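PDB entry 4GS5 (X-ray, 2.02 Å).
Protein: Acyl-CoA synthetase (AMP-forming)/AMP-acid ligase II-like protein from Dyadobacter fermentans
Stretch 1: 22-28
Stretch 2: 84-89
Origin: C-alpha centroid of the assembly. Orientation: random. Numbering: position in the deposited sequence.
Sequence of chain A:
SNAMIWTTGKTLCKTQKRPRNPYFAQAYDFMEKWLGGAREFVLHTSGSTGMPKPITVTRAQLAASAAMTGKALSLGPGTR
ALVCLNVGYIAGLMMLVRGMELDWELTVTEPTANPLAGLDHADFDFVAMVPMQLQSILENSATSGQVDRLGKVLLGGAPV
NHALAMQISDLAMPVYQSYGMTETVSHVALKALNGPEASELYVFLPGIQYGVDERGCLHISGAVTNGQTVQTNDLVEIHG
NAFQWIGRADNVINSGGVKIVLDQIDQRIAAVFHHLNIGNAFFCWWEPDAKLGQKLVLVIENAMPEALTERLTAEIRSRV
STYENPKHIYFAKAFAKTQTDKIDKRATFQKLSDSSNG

Stretch 1, residues 22-28: PYFAQAY
Stretch 2, residues 84-89: CLNVGY

What backbone shapes are brought together? Residues 22-28 are helical throughout, with phi from -57 to -71, with psi between -38 and -51 except at Phe24 and Ala25, where it is -26, and backbone hydrogen bonds such as Gln26 N to Pro22 O (3.2 Å) and Tyr28 N to Phe24 O (3.1 Å); the helix continues later in the chain. Residues 84-89 form no regular helix or strand, but Asn86 to Tyr89 make a type I beta turn, with Val87 at -79/-2, Gly88 at -73/-12 and Tyr89 N donating to Asn86 O at 3.0 Å. The turn sits beside the helix in a simple register: Ala27 CA lies 6.3 Å from Val87 CA, and Gln26 CA 6.7 Å from Gly88 CA. The contact buries 261 Å², both sides summed.

How does Tyr23 reach the turn? Its CA-to-CB bond points sideways, but chi1 of 176° (t) and chi2 of 79° bring the end of the ring nearer. There Tyr23 OH accepts a hydrogen bond from Val87 N, 3.0 Å away with an N-H...O angle of 163°, the one direct hydrogen bond across the contact. A long side chain tipped by a hydroxyl suits this place, since it supplies both an apolar ring and an acceptor for a backbone amide. A water extends the link, 2.6 Å from Tyr23 OH and 3.0 Å from Leu85 O, to which it can donate.

Why does Val87 cover the most surface? Buried and with chi1 at -71° (m), it places CG2 over one face of the Tyr23 ring, 3.8 Å from the centroid and 29° off the ring normal, a CH-pi contact in which CG2 comes within 3.4 Å of Tyr23 CZ. The same methyl lies 4.4 Å from Ala27 CB, whose small side chain adds an apolar neighbour. Branched and compact, Val87 can pack against the ring while its own amide donates a hydrogen bond to the hydroxyl.

What do Gln26, Asn86 and Gly88 add? The CA-to-CB bond of Gln26 points toward the turn, and chi angles of -62° (m), -175° (t) and -84° bring NE2 to 3.4 Å from Gly88 CA. Asn86, with chi1 -162° (t) and chi2 -47°, turns OD1 back to accept a hydrogen bond from Gly88 N at 2.8 Å, bracing the turn; OD1 also lies at the edge of the Tyr23 ring, 3.7 Å from CE1. A second water donates to Gln26 OE1 (3.0 Å) and Asn86 OD1 (2.9 Å). Glycine fits here because a CB on Gly88 would clash with Asn86 OD1 at 2.8 Å and sit tightly, 3.3 Å, from Gln26 NE2.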

# COMPACT_ATOMS: atom_id res chain seq x y z
N PRO A 22 14.32 -21.16 18.78
CA PRO A 22 14.95 -19.84 18.61
C PRO A 22 13.97 -18.82 18.05
O PRO A 22 14.00 -17.65 18.44
CB PRO A 22 16.06 -20.12 17.60
CG PRO A 22 15.60 -21.34 16.86
CD PRO A 22 14.92 -22.17 17.90
N TYR A 23 13.12 -19.24 17.13
CA TYR A 23 12.17 -18.31 16.52
C TYR A 23 11.29 -17.68 17.60
O TYR A 23 11.18 -16.45 17.70
CB TYR A 23 11.34 -19.01 15.44
CG TYR A 23 10.27 -18.10 14.86
CD1 TYR A 23 10.59 -17.16 13.90
CD2 TYR A 23 8.95 -18.20 15.28
CE1 TYR A 23 9.62 -16.33 13.37
CE2 TYR A 23 7.98 -17.37 14.77
CZ TYR A 23 8.31 -16.44 13.82
OH TYR A 23 7.35 -15.62 13.31
N PHE A 24 10.70 -18.52 18.45
CA PHE A 24 9.82 -18.07 19.52
C PHE A 24 10.54 -17.27 20.60
O PHE A 24 9.94 -16.43 21.28
CB PHE A 24 9.11 -19.26 20.16
CG PHE A 24 8.09 -19.90 19.27
CD1 PHE A 24 7.35 -19.14 18.39
CD2 PHE A 24 7.87 -21.27 19.33
CE1 PHE A 24 6.40 -19.73 17.57
CE2 PHE A 24 6.93 -21.86 18.51
CZ PHE A 24 6.19 -21.09 17.63
N ALA A 25 11.83 -17.52 20.75
CA ALA A 25 12.63 -16.82 21.74
C ALA A 25 12.85 -15.37 21.32
O ALA A 25 13.05 -14.50 22.17
CB ALA A 25 13.97 -17.54 21.96
N GLN A 26 12.80 -15.11 20.01
CA GLN A 26 12.82 -13.74 19.52
C GLN A 26 11.65 -12.98 20.13
O GLN A 26 11.80 -11.86 20.60
CB GLN A 26 12.67 -13.70 18.00
CG GLN A 26 13.77 -14.38 17.21
CD GLN A 26 13.57 -14.18 15.72
OE1 GLN A 26 12.82 -14.91 15.07
NE2 GLN A 26 14.22 -13.16 15.17
N ALA A 27 10.48 -13.61 20.11
CA ALA A 27 9.28 -12.99 20.64
C ALA A 27 9.42 -12.75 22.15
O ALA A 27 9.20 -11.65 22.66
CB ALA A 27 8.08 -13.88 20.35
N TYR A 28 9.82 -13.80 22.85
CA TYR A 28 9.97 -13.71 24.29
C TYR A 28 10.94 -12.59 24.67
O TYR A 28 10.64 -11.77 25.55
CB TYR A 28 10.42 -15.06 24.85
CG TYR A 28 10.66 -15.05 26.34
CD1 TYR A 28 9.62 -15.28 27.24
CD2 TYR A 28 11.93 -14.80 26.85
CE1 TYR A 28 9.85 -15.27 28.61
CE2 TYR A 28 12.17 -14.80 28.21
CZ TYR A 28 11.13 -15.03 29.08
OH TYR A 28 11.39 -15.02 30.43
N CYS A 84 0.94 -14.72 12.99
CA CYS A 84 1.49 -15.54 11.91
C CYS A 84 2.36 -14.73 10.97
O CYS A 84 2.71 -15.18 9.88
CB CYS A 84 0.37 -16.21 11.10
SG CYS A 84 -0.86 -15.02 10.42
N LEU A 85 2.70 -13.51 11.40
CA LEU A 85 3.67 -12.69 10.70
C LEU A 85 5.02 -12.88 11.38
O LEU A 85 5.10 -13.10 12.59
CB LEU A 85 3.23 -11.24 10.76
CG LEU A 85 1.93 -11.01 9.99
CD1 LEU A 85 1.35 -9.66 10.32
CD2 LEU A 85 2.21 -11.16 8.51
N ASN A 86 6.08 -12.78 10.59
CA ASN A 86 7.43 -13.07 11.05
C ASN A 86 7.82 -12.12 12.18
O ASN A 86 7.91 -10.91 11.97
CB ASN A 86 8.41 -12.94 9.88
CG ASN A 86 9.73 -13.63 10.15
OD1 ASN A 86 10.32 -13.46 11.21
ND2 ASN A 86 10.20 -14.43 9.19
N VAL A 87 8.01 -12.66 13.39
CA VAL A 87 8.34 -11.83 14.54
C VAL A 87 9.81 -11.44 14.52
O VAL A 87 10.28 -10.72 15.39
CB VAL A 87 8.01 -12.51 15.89
CG1 VAL A 87 6.50 -12.58 16.10
CG2 VAL A 87 8.67 -13.89 15.97
N GLY A 88 10.54 -11.93 13.53
CA GLY A 88 11.89 -11.46 13.31
C GLY A 88 11.83 -10.05 12.73
O GLY A 88 12.84 -9.36 12.67
N TYR A 89 10.64 -9.64 12.29
CA TYR A 89 10.45 -8.34 11.65
C TYR A 89 9.34 -7.51 12.29
O TYR A 89 8.52 -8.03 13.05
CB TYR A 89 10.22 -8.49 10.13
CG TYR A 89 11.43 -9.08 9.43
CD1 TYR A 89 12.27 -8.28 8.67
CD2 TYR A 89 11.76 -10.42 9.57
CE1 TYR A 89 13.39 -8.81 8.04
CE2 TYR A 89 12.87 -10.96 8.96
CZ TYR A 89 13.69 -10.15 8.20
OH TYR A 89 14.80 -10.69 7.58
O HOH W 1 4.88 -15.65 14.09
O HOH W 2 12.70 -14.92 12.08